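Local structure of pullulanase (Bacillus acidopullulyticus, 2WAN) at residues T414-W419 against K535-Q539; N453-L458 against P517-T523; A459-H463 against S540-Q544; Q489-N495 against N506-P511. The protein hydrolyses the alpha-1,6-glucosidic linkages of pullulan and probably those at the branch points of starch-type polysaccharides, acting as a debranching glycoside hydrolase. All blocks are in the same frame, centred on the assembly; numbering follows the deposited sequence.

Contact 1: T414-W419 against K535-Q539; sequences TDPAGW and KQLIQ. With GOL (glycerol), chain G.
Trp419 and Lys535 meet where a type II beta turn, Pro416 to Trp419, rests on helix 529-543, the helix between the second and third strands of the (beta/alpha)8 barrel. The tightly packed half is built around the lysine. Its CB stands over the indole face, 4.0 Å from the centroid of the six-membered ring and 23° off the normal, with Lys535 CD and Pro416 CD nearer the rim. Beyond CG the chain is extended (chi2 176°), carrying NZ past the ring, where it donates a hydrogen bond to Thr414 OG1 at 2.8 Å (this hydroxyl also bonds Leu411 O) and forms a salt bridge with Asp415 OD1 at 2.9 Å. Glu613 of helix 597-614 supplies a second carboxylate to the ammonium. With a methionine in its place, Asp415 and Glu613 would probably be left close together without the positive charge between them.

Around the exposed Ala417 and Gly418, in the middle of the turn, the contact is looser and wetter. Gln539 NE2 bonds Ala417 O at 3.1 Å, close to its own amide plane. A water donates to both Ala417 O and Gln539 OE1. Gly418, whose positive phi of 87° calls for a glycine, offers its O to O2 and O3 of a glycerol, probably from the crystallisation liquor; that O3 accepts from Gln539 NE2 at 2.9 Å.

Contact 2: N453-L458 against P517-T523; sequences NKGKYL and PEGAYAT
Tyr457 lays one face of its ring under Tyr521 CB, which stands 3.5 Å from the ring centroid and only 13° off the normal, a close CH-pi contact. The Tyr521 ring then presents its edge toward the same phenol in an offset edge-to-face pair, with planes 84° apart. At the far end of the Tyr457 ring, OH donates to Glu518 O at 2.8 Å, in the carbonyl plane and on a lone pair, which fixes the direction of the hydroxyl. The other end is held through the backbone: Tyr457 N bonds Tyr521 O at 2.9 Å, and one water donates to that oxygen while accepting from Leu458 N.

Lys456 works on the carbonyls beside these. Its chain bends at chi2 (-72°), folding CD over the peptide so that NZ donates to Ala520 O and to Ala522 O, each at 2.9 Å; the approach to Ala522 O is from above the carbonyl plane. Farther along, Leu458 CD1 touches Thr523 CG2 at 4.0 Å, while Thr523 OG1 turns to Glu533.

The next shell sets these groups in place. A type II beta turn from Asn453 to Lys456, with Gly455 at positive phi, delivers Lys456 and Tyr457 to their partners. On the other side, Glu518 OE2 accepts from Ala520 N and its OE1 from Phe494 N. Leu534 and Val440 also pack on Tyr457. The contact thus joins two of the long loops that, in this (beta/alpha)8 barrel, follow the first and second strands and lead into the next barrel helices.

Contact 3: A459-H463 against S540-Q544; sequences AFTEH and SLHQQ
Thr461 and Ser540 bring their CA atoms to 5.3 Å, the closest backbone approach where the 3-10 turn 459-461 runs beside the last turn of helix 529-543. With OG anti to the backbone N (chi1 178°), Ser540 reaches across and donates to Phe460 O at 2.8 Å, in the carbonyl plane and on a lone pair. The serine was modelled in two conformations, so this bond may not be present all the time. Thr461 adds its methyl, CG2 lying 4.2 Å from Ser540 CB, while its OG1 turns back to Leu458 O within its own loop.

Inward, the meeting is apolar. Phe460 CD2 touches Leu541 CD1 at 4.0 Å, the two side chains slanting across one another. Phe443 stacks on the Phe460 ring, Leu537 packs against it from the same helix, and Ile475 of helix 474-481 covers Leu541.

Outward, His463 and Gln544 approach from opposite directions. The amide oxygen of Gln544 comes to the edge of the imidazole, OE1 to CE1 3.3 Å, with ring and amide planes 78° apart. Their polar link runs through water: one molecule lies 2.8 Å from His463 NE2 and is placed to donate to Gln544 OE1 and Ser540 O, probably not to every acceptor near it at once. A second donates to Thr461 O and is held only weakly by His463 NE2.

The chemistry therefore changes with depth: one direct serine-to-carbonyl bond and the Phe460-Leu541 packing join the inner half, whereas the exposed imidazole meets Ser540 and Gln544 mainly through water, so its polar link to the helix end is indirect.

Contact 4: Q489-N495 against N506-P511; sequences QPVEEFN and NWGYDP
Phe494 and Gly508 make the closest of the CH-pi contacts: Gly508 CA stands 3.4 Å from the ring centroid and 9° off the normal. Phe494 CG lies between backbone N and carbonyl carbon (chi1 50°), turning the ring over Gly508. A side chain on Gly508 would clash with Phe494 CE2. Pro490 CG likewise lies over the face of Tyr509, 4.0 Å from its centroid, and Gln489 NE2 above the Trp507 ring, offset toward its rim.

Of the direct hydrogen bonds, Gln489 NE2 donates to Tyr509 OH at 3.2 Å, tilted from its amide plane, and Asn495 N to Asp510 O at 3.0 Å. The second flanks an antiparallel non-hydrogen-bonded pair, Phe494 with Pro511. Within the loop, Gly508 N returns to Asn506 OD1 at 2.8 Å in an Asx turn.

Two waters bridge backbone carbonyls, Pro490 O with Trp507 O and Glu492 O with Gly508 O; a third joins Asn495 ND2 to Asp510 OD2, while Arg512 holds Asn495 OD1 and Ser496 bonds Asp510 OD1.

Tyr509 OH also bonds Asp551 on barrel strand 547-552, and His735 meets its ring. An alanine here is likely to leave Gln489 and Asp551 without this partner and Pro490 with a gap beside it. Residues 506-511 belong to the Tyr-Asn-Trp-Gly-Tyr-Asp-Pro signature of type I pullulanases, folded against the end of the second barrel strand, consistent with a place beside the active-site cleft.

Overall arrangement
From the N terminus, 414-419 comes first, ahead of the barrel, and contact 1 closes a long loop by laying it on helix 529-543. The chain then passes strand 435-438 and enters the excursion holding 453-458 and 459-463. These pair with 517-523 and 540-544, so contacts 2 and 3 cross, as do contacts 1 and 3, whereas contact 2 lies wholly within the span of contact 1. Contact 4, after strand 485-488, closes the shortest loop and falls within all three others. Contacts 1 and 3 share helix 529-543, their centres 11 Å apart. Contacts 2 and 4 touch where Glu518 N meets Val491 O, joining neighbouring loops that follow the first and second barrel strands.

Contact 1: T414-W419 against K535-Q539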
# COMPACT_ATOMS: atom_id res chain seq x y z
N THR A 414 4.53 -27.82 13.80
CA THR A 414 5.41 -26.63 13.89
C THR A 414 5.11 -25.72 15.08
O THR A 414 5.90 -24.82 15.38
CB THR A 414 5.41 -25.78 12.59
OG1 THR A 414 4.16 -25.07 12.47
CG2 THR A 414 5.58 -26.67 11.37
N ASP A 415 3.95 -25.90 15.72
CA ASP A 415 3.58 -25.00 16.81
C ASP A 415 4.54 -25.19 17.98
O ASP A 415 4.83 -26.33 18.37
CB ASP A 415 2.16 -25.29 17.31
CG ASP A 415 1.07 -24.91 16.33
OD1 ASP A 415 1.31 -24.20 15.34
OD2 ASP A 415 -0.08 -25.35 16.57
N PRO A 416 5.04 -24.07 18.56
CA PRO A 416 5.86 -24.25 19.74
C PRO A 416 5.01 -24.63 20.96
O PRO A 416 3.78 -24.48 20.93
CB PRO A 416 6.48 -22.86 19.95
CG PRO A 416 5.41 -21.91 19.45
CD PRO A 416 4.86 -22.65 18.20
N ALA A 417 5.65 -25.15 22.00
CA ALA A 417 4.95 -25.48 23.25
C ALA A 417 4.28 -24.23 23.80
O ALA A 417 4.86 -23.13 23.74
CB ALA A 417 5.94 -26.08 24.27
N GLY A 418 3.07 -24.39 24.30
CA GLY A 418 2.35 -23.27 24.90
C GLY A 418 1.54 -22.43 23.93
O GLY A 418 0.81 -21.54 24.37
N TRP A 419 1.67 -22.71 22.63
CA TRP A 419 0.99 -21.95 21.56
C TRP A 419 -0.53 -21.88 21.74
O TRP A 419 -1.13 -20.85 21.43
CB TRP A 419 1.32 -22.59 20.21
CG TRP A 419 0.90 -21.83 18.96
CD1 TRP A 419 0.03 -22.27 18.01
CD2 TRP A 419 1.38 -20.55 18.52
NE1 TRP A 419 -0.08 -21.33 16.99
CE2 TRP A 419 0.74 -20.27 17.28
CE3 TRP A 419 2.28 -19.61 19.05
CZ2 TRP A 419 0.98 -19.08 16.56
CZ3 TRP A 419 2.50 -18.41 18.33
CH2 TRP A 419 1.86 -18.16 17.10
N LYS A 535 6.93 -18.06 15.01
CA LYS A 535 5.85 -18.19 15.99
C LYS A 535 6.36 -17.92 17.40
O LYS A 535 5.65 -17.31 18.19
CB LYS A 535 5.18 -19.58 15.93
CG LYS A 535 4.36 -19.81 14.67
CD LYS A 535 3.81 -21.25 14.61
CE LYS A 535 2.92 -21.40 13.38
NZ LYS A 535 2.56 -22.84 13.14
N GLN A 536 7.59 -18.37 17.72
CA GLN A 536 8.15 -18.12 19.06
C GLN A 536 8.39 -16.64 19.29
O GLN A 536 8.16 -16.16 20.39
CB GLN A 536 9.44 -18.93 19.27
CG GLN A 536 9.14 -20.42 19.40
CD GLN A 536 10.41 -21.26 19.46
OE1 GLN A 536 11.11 -21.44 18.46
NE2 GLN A 536 10.70 -21.79 20.63
N LEU A 537 8.83 -15.93 18.25
CA LEU A 537 8.96 -14.45 18.35
C LEU A 537 7.60 -13.82 18.74
O LEU A 537 7.51 -13.02 19.68
CB LEU A 537 9.48 -13.85 17.04
CG LEU A 537 9.60 -12.32 16.91
CD1 LEU A 537 10.59 -11.96 15.80
CD2 LEU A 537 8.26 -11.63 16.58
N ILE A 538 6.57 -14.17 17.98
CA ILE A 538 5.22 -13.64 18.19
C ILE A 538 4.69 -14.03 19.58
O ILE A 538 4.16 -13.19 20.31
CB ILE A 538 4.29 -14.11 17.06
CG1 ILE A 538 4.76 -13.50 15.73
CG2 ILE A 538 2.79 -13.78 17.35
CD1 ILE A 538 4.24 -14.25 14.50
N GLN A 539 4.87 -15.30 19.94
CA GLN A 539 4.47 -15.78 21.27
C GLN A 539 5.12 -14.98 22.39
O GLN A 539 4.45 -14.60 23.39
CB GLN A 539 4.82 -17.27 21.38
CG GLN A 539 4.42 -17.94 22.68
CD GLN A 539 4.78 -19.42 22.67
OE1 GLN A 539 5.87 -19.81 22.21
NE2 GLN A 539 3.89 -20.23 23.19
C1 GOL G . 1.12 -18.00 28.23
O1 GOL G . 0.17 -18.51 29.15
C2 GOL G . 0.98 -18.72 26.89
O2 GOL G . 1.35 -20.07 27.03
C3 GOL G . 1.89 -18.04 25.88
O3 GOL G . 1.84 -18.69 24.62
O HOH W 1 7.26 -21.80 23.66

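Contact 2: N453-L458 against P517-T523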
# COMPACT_ATOMS: atom_id res chain seq x y z
N ASN A 453 21.08 -15.16 19.91
CA ASN A 453 20.63 -15.51 18.55
C ASN A 453 20.71 -14.28 17.67
O ASN A 453 19.69 -13.75 17.21
CB ASN A 453 19.18 -16.04 18.59
CG ASN A 453 19.10 -17.40 19.27
OD1 ASN A 453 19.45 -18.41 18.68
ND2 ASN A 453 18.62 -17.42 20.52
N LYS A 454 21.93 -13.82 17.43
CA LYS A 454 22.13 -12.52 16.79
C LYS A 454 21.64 -12.50 15.36
O LYS A 454 21.99 -13.37 14.55
CB LYS A 454 23.60 -12.11 16.87
CG LYS A 454 24.02 -11.82 18.29
CD LYS A 454 25.41 -11.20 18.31
CE LYS A 454 25.97 -11.19 19.70
NZ LYS A 454 25.27 -10.20 20.53
N GLY A 455 20.77 -11.53 15.08
CA GLY A 455 20.17 -11.34 13.76
C GLY A 455 18.99 -12.25 13.44
O GLY A 455 18.54 -12.29 12.29
N LYS A 456 18.46 -12.93 14.46
CA LYS A 456 17.46 -14.00 14.27
C LYS A 456 16.13 -13.75 14.97
O LYS A 456 16.08 -13.00 15.95
CB LYS A 456 18.02 -15.33 14.78
CG LYS A 456 19.39 -15.71 14.16
CD LYS A 456 19.23 -16.13 12.69
CE LYS A 456 20.58 -16.67 12.14
NZ LYS A 456 20.46 -17.02 10.71
N TYR A 457 15.06 -14.37 14.48
CA TYR A 457 13.76 -14.31 15.16
C TYR A 457 13.92 -14.61 16.65
O TYR A 457 13.28 -13.96 17.48
CB TYR A 457 12.74 -15.31 14.59
CG TYR A 457 12.42 -15.17 13.12
CD1 TYR A 457 11.91 -13.98 12.58
CD2 TYR A 457 12.60 -16.27 12.26
CE1 TYR A 457 11.59 -13.89 11.23
CE2 TYR A 457 12.29 -16.18 10.90
CZ TYR A 457 11.79 -14.98 10.39
OH TYR A 457 11.49 -14.89 9.04
N LEU A 458 14.71 -15.63 16.98
CA LEU A 458 14.78 -16.10 18.36
C LEU A 458 15.38 -15.09 19.34
O LEU A 458 15.19 -15.22 20.55
CB LEU A 458 15.54 -17.46 18.49
CG LEU A 458 14.78 -18.67 17.91
CD1 LEU A 458 15.56 -19.93 18.27
CD2 LEU A 458 13.35 -18.77 18.45
N PRO A 517 7.96 -17.78 5.99
CA PRO A 517 8.85 -16.89 6.72
C PRO A 517 10.23 -16.82 6.09
O PRO A 517 10.75 -17.84 5.62
CB PRO A 517 8.96 -17.56 8.11
CG PRO A 517 7.71 -18.38 8.22
CD PRO A 517 7.55 -18.93 6.83
N GLU A 518 10.83 -15.63 6.09
CA GLU A 518 12.20 -15.47 5.61
C GLU A 518 13.19 -16.42 6.31
O GLU A 518 13.29 -16.43 7.54
CB GLU A 518 12.66 -14.02 5.74
CG GLU A 518 14.14 -13.82 5.37
CD GLU A 518 14.47 -14.22 3.94
OE1 GLU A 518 13.60 -14.08 3.06
OE2 GLU A 518 15.64 -14.67 3.67
N GLY A 519 13.95 -17.17 5.51
CA GLY A 519 14.87 -18.18 6.05
C GLY A 519 16.09 -17.61 6.75
O GLY A 519 16.60 -18.19 7.72
N ALA A 520 16.57 -16.47 6.25
CA ALA A 520 17.81 -15.85 6.77
C ALA A 520 17.70 -15.53 8.27
O ALA A 520 18.71 -15.52 8.97
CB ALA A 520 18.18 -14.58 5.96
N TYR A 521 16.48 -15.30 8.75
CA TYR A 521 16.27 -14.96 10.17
C TYR A 521 16.01 -16.18 11.06
O TYR A 521 15.85 -16.03 12.27
CB TYR A 521 15.13 -13.92 10.31
CG TYR A 521 15.26 -12.71 9.42
CD1 TYR A 521 16.51 -12.12 9.20
CD2 TYR A 521 14.14 -12.14 8.80
CE1 TYR A 521 16.66 -10.99 8.35
CE2 TYR A 521 14.27 -11.01 7.94
CZ TYR A 521 15.54 -10.45 7.74
OH TYR A 521 15.70 -9.35 6.93
N ALA A 522 15.98 -17.38 10.46
CA ALA A 522 15.86 -18.63 11.22
C ALA A 522 17.25 -19.17 11.54
O ALA A 522 18.21 -18.83 10.84
CB ALA A 522 15.08 -19.67 10.40
N THR A 523 17.34 -20.04 12.56
CA THR A 523 18.62 -20.66 12.90
C THR A 523 19.11 -21.61 11.78
O THR A 523 20.31 -21.90 11.67
CB THR A 523 18.61 -21.39 14.26
OG1 THR A 523 17.65 -22.45 14.24
CG2 THR A 523 18.29 -20.41 15.39
O HOH W 2 15.30 -17.50 14.70

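Contact 3: A459-H463 against S540-Q544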
# COMPACT_ATOMS: atom_id res chain seq x y z
N ALA A 459 16.11 -14.09 18.83
CA ALA A 459 16.61 -13.03 19.71
C ALA A 459 15.46 -12.37 20.49
O ALA A 459 15.66 -11.95 21.63
CB ALA A 459 17.41 -11.98 18.92
N PHE A 460 14.27 -12.30 19.89
CA PHE A 460 13.08 -11.72 20.53
C PHE A 460 12.47 -12.58 21.64
O PHE A 460 11.49 -12.17 22.27
CB PHE A 460 11.99 -11.46 19.47
CG PHE A 460 12.24 -10.25 18.61
CD1 PHE A 460 13.14 -10.30 17.54
CD2 PHE A 460 11.53 -9.07 18.83
CE1 PHE A 460 13.36 -9.17 16.73
CE2 PHE A 460 11.75 -7.93 18.02
CZ PHE A 460 12.64 -7.99 16.96
N THR A 461 13.01 -13.77 21.86
CA THR A 461 12.51 -14.64 22.93
C THR A 461 13.39 -14.58 24.18
O THR A 461 13.07 -15.21 25.20
CB THR A 461 12.45 -16.15 22.50
OG1 THR A 461 13.78 -16.68 22.36
CG2 THR A 461 11.69 -16.32 21.17
N GLU A 462 14.50 -13.84 24.09
CA GLU A 462 15.52 -13.85 25.15
C GLU A 462 15.26 -12.82 26.25
O GLU A 462 15.32 -11.62 26.00
CB GLU A 462 16.92 -13.66 24.55
CG GLU A 462 17.29 -14.72 23.50
CD GLU A 462 18.68 -14.52 22.95
OE1 GLU A 462 19.58 -14.14 23.73
OE2 GLU A 462 18.84 -14.72 21.74
N HIS A 463 15.00 -13.30 27.46
CA HIS A 463 14.83 -12.43 28.64
C HIS A 463 16.13 -12.17 29.39
O HIS A 463 17.06 -12.97 29.34
CB HIS A 463 13.80 -13.05 29.60
CG HIS A 463 12.42 -13.10 29.04
ND1 HIS A 463 11.48 -12.12 29.27
CD2 HIS A 463 11.82 -14.00 28.21
CE1 HIS A 463 10.36 -12.42 28.63
NE2 HIS A 463 10.55 -13.55 27.98
N SER A 540 6.42 -14.73 22.24
CA SER A 540 7.21 -14.02 23.25
C SER A 540 6.71 -12.60 23.45
O SER A 540 6.55 -12.14 24.58
CB SER A 540 8.69 -13.96 22.83
OG SER A 540 9.45 -13.22 23.79
N LEU A 541 6.49 -11.90 22.34
CA LEU A 541 6.03 -10.51 22.38
C LEU A 541 4.63 -10.47 23.00
O LEU A 541 4.39 -9.63 23.88
CB LEU A 541 6.09 -9.85 21.00
CG LEU A 541 7.52 -9.49 20.52
CD1 LEU A 541 7.52 -8.96 19.11
CD2 LEU A 541 8.19 -8.47 21.48
N HIS A 542 3.76 -11.39 22.60
CA HIS A 542 2.41 -11.45 23.17
C HIS A 542 2.44 -11.64 24.68
O HIS A 542 1.65 -11.02 25.39
CB HIS A 542 1.57 -12.57 22.55
CG HIS A 542 1.08 -12.32 21.15
ND1 HIS A 542 1.11 -11.09 20.52
CD2 HIS A 542 0.46 -13.16 20.29
CE1 HIS A 542 0.56 -11.20 19.32
NE2 HIS A 542 0.14 -12.44 19.17
N GLN A 543 3.36 -12.48 25.17
CA GLN A 543 3.49 -12.70 26.62
C GLN A 543 3.85 -11.43 27.37
O GLN A 543 3.59 -11.32 28.56
CB GLN A 543 4.56 -13.76 26.93
CG GLN A 543 4.08 -15.20 26.77
CD GLN A 543 5.25 -16.16 26.60
OE1 GLN A 543 6.43 -15.77 26.72
NE2 GLN A 543 4.94 -17.42 26.30
N GLN A 544 4.45 -10.47 26.66
CA GLN A 544 4.78 -9.16 27.26
C GLN A 544 3.75 -8.08 26.89
O GLN A 544 4.00 -6.88 27.07
CB GLN A 544 6.22 -8.74 26.89
CG GLN A 544 7.32 -9.77 27.27
CD GLN A 544 7.12 -10.41 28.65
OE1 GLN A 544 7.17 -11.64 28.79
NE2 GLN A 544 6.89 -9.59 29.67
O HOH W 3 10.43 -15.81 25.75
O HOH W 4 8.05 -13.27 26.74

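Contact 4: Q489-N495 against N506-P511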
# COMPACT_ATOMS: atom_id res chain seq x y z
N GLN A 489 9.94 -5.23 9.85
CA GLN A 489 10.27 -5.10 8.42
C GLN A 489 10.09 -6.49 7.78
O GLN A 489 10.00 -7.49 8.50
CB GLN A 489 11.66 -4.51 8.20
CG GLN A 489 11.71 -3.01 8.51
CD GLN A 489 12.93 -2.34 7.90
OE1 GLN A 489 13.88 -2.05 8.60
NE2 GLN A 489 12.90 -2.11 6.59
N PRO A 490 9.97 -6.56 6.45
CA PRO A 490 9.45 -7.80 5.82
C PRO A 490 10.04 -9.14 6.28
O PRO A 490 11.26 -9.38 6.18
CB PRO A 490 9.71 -7.56 4.34
CG PRO A 490 9.41 -6.07 4.23
CD PRO A 490 10.10 -5.47 5.46
N VAL A 491 9.16 -9.99 6.79
CA VAL A 491 9.51 -11.39 7.12
C VAL A 491 8.86 -12.42 6.18
O VAL A 491 9.02 -13.62 6.38
CB VAL A 491 9.26 -11.73 8.60
CG1 VAL A 491 10.07 -10.78 9.53
CG2 VAL A 491 7.74 -11.72 8.94
N GLU A 492 8.10 -11.98 5.17
CA GLU A 492 7.69 -12.91 4.10
C GLU A 492 8.87 -13.10 3.16
O GLU A 492 9.49 -12.12 2.72
CB GLU A 492 6.48 -12.39 3.33
CG GLU A 492 5.24 -12.27 4.20
CD GLU A 492 4.04 -11.66 3.50
OE1 GLU A 492 4.19 -11.05 2.41
OE2 GLU A 492 2.93 -11.79 4.08
N GLU A 493 9.18 -14.37 2.88
CA GLU A 493 10.33 -14.77 2.05
C GLU A 493 10.59 -13.89 0.83
O GLU A 493 9.72 -13.72 -0.03
CB GLU A 493 10.14 -16.22 1.57
CG GLU A 493 11.33 -16.77 0.78
CD GLU A 493 12.49 -17.23 1.64
OE1 GLU A 493 12.39 -17.19 2.88
OE2 GLU A 493 13.54 -17.60 1.06
N PHE A 494 11.80 -13.35 0.79
CA PHE A 494 12.22 -12.49 -0.30
C PHE A 494 13.45 -13.04 -1.03
O PHE A 494 14.14 -13.94 -0.53
CB PHE A 494 12.41 -11.03 0.18
CG PHE A 494 13.27 -10.87 1.41
CD1 PHE A 494 14.66 -10.80 1.30
CD2 PHE A 494 12.69 -10.76 2.69
CE1 PHE A 494 15.46 -10.64 2.43
CE2 PHE A 494 13.49 -10.59 3.82
CZ PHE A 494 14.88 -10.53 3.70
N ASN A 495 13.73 -12.49 -2.21
CA ASN A 495 14.71 -13.09 -3.12
C ASN A 495 16.17 -12.67 -2.90
O ASN A 495 17.10 -13.40 -3.29
CB ASN A 495 14.28 -12.81 -4.57
CG ASN A 495 15.11 -13.58 -5.58
OD1 ASN A 495 15.02 -14.81 -5.68
ND2 ASN A 495 15.95 -12.85 -6.32
N ASN A 506 19.62 -7.30 3.71
CA ASN A 506 18.61 -6.63 2.91
C ASN A 506 17.36 -6.30 3.73
O ASN A 506 16.96 -7.07 4.61
CB ASN A 506 18.21 -7.47 1.68
CG ASN A 506 17.60 -6.63 0.55
OD1 ASN A 506 16.42 -6.24 0.59
ND2 ASN A 506 18.42 -6.36 -0.48
N TRP A 507 16.72 -5.18 3.42
CA TRP A 507 15.42 -4.86 4.04
C TRP A 507 14.32 -5.87 3.72
O TRP A 507 13.45 -6.11 4.55
CB TRP A 507 14.89 -3.49 3.62
CG TRP A 507 15.54 -2.31 4.27
CD1 TRP A 507 16.33 -2.31 5.39
CD2 TRP A 507 15.42 -0.95 3.86
NE1 TRP A 507 16.74 -1.04 5.68
CE2 TRP A 507 16.18 -0.18 4.76
CE3 TRP A 507 14.76 -0.31 2.79
CZ2 TRP A 507 16.32 1.22 4.63
CZ3 TRP A 507 14.89 1.09 2.67
CH2 TRP A 507 15.66 1.83 3.59
N GLY A 508 14.34 -6.43 2.50
CA GLY A 508 13.36 -7.44 2.11
C GLY A 508 12.17 -6.99 1.28
O GLY A 508 11.12 -7.65 1.30
N TYR A 509 12.31 -5.88 0.55
CA TYR A 509 11.18 -5.38 -0.26
C TYR A 509 11.09 -6.04 -1.65
O TYR A 509 10.47 -5.49 -2.55
CB TYR A 509 11.13 -3.83 -0.34
CG TYR A 509 10.89 -3.27 1.04
CD1 TYR A 509 9.60 -3.28 1.58
CD2 TYR A 509 11.94 -2.79 1.82
CE1 TYR A 509 9.36 -2.83 2.87
CE2 TYR A 509 11.72 -2.33 3.10
CZ TYR A 509 10.42 -2.35 3.61
OH TYR A 509 10.21 -1.93 4.91
N ASP A 510 11.69 -7.22 -1.78
CA ASP A 510 11.63 -8.01 -3.04
C ASP A 510 11.00 -9.41 -2.79
O ASP A 510 11.68 -10.44 -2.91
CB ASP A 510 13.02 -8.09 -3.71
CG ASP A 510 14.07 -8.77 -2.85
OD1 ASP A 510 14.12 -8.56 -1.62
OD2 ASP A 510 14.89 -9.51 -3.44
N PRO A 511 9.70 -9.44 -2.46
CA PRO A 511 9.08 -10.72 -2.06
C PRO A 511 9.06 -11.78 -3.17
O PRO A 511 8.94 -11.47 -4.36
CB PRO A 511 7.66 -10.32 -1.68
CG PRO A 511 7.41 -9.07 -2.45
CD PRO A 511 8.71 -8.35 -2.49
O HOH W 5 13.43 -7.86 6.64
O HOH W 6 8.89 -9.74 1.50
O HOH W 7 15.90 -9.84 -5.85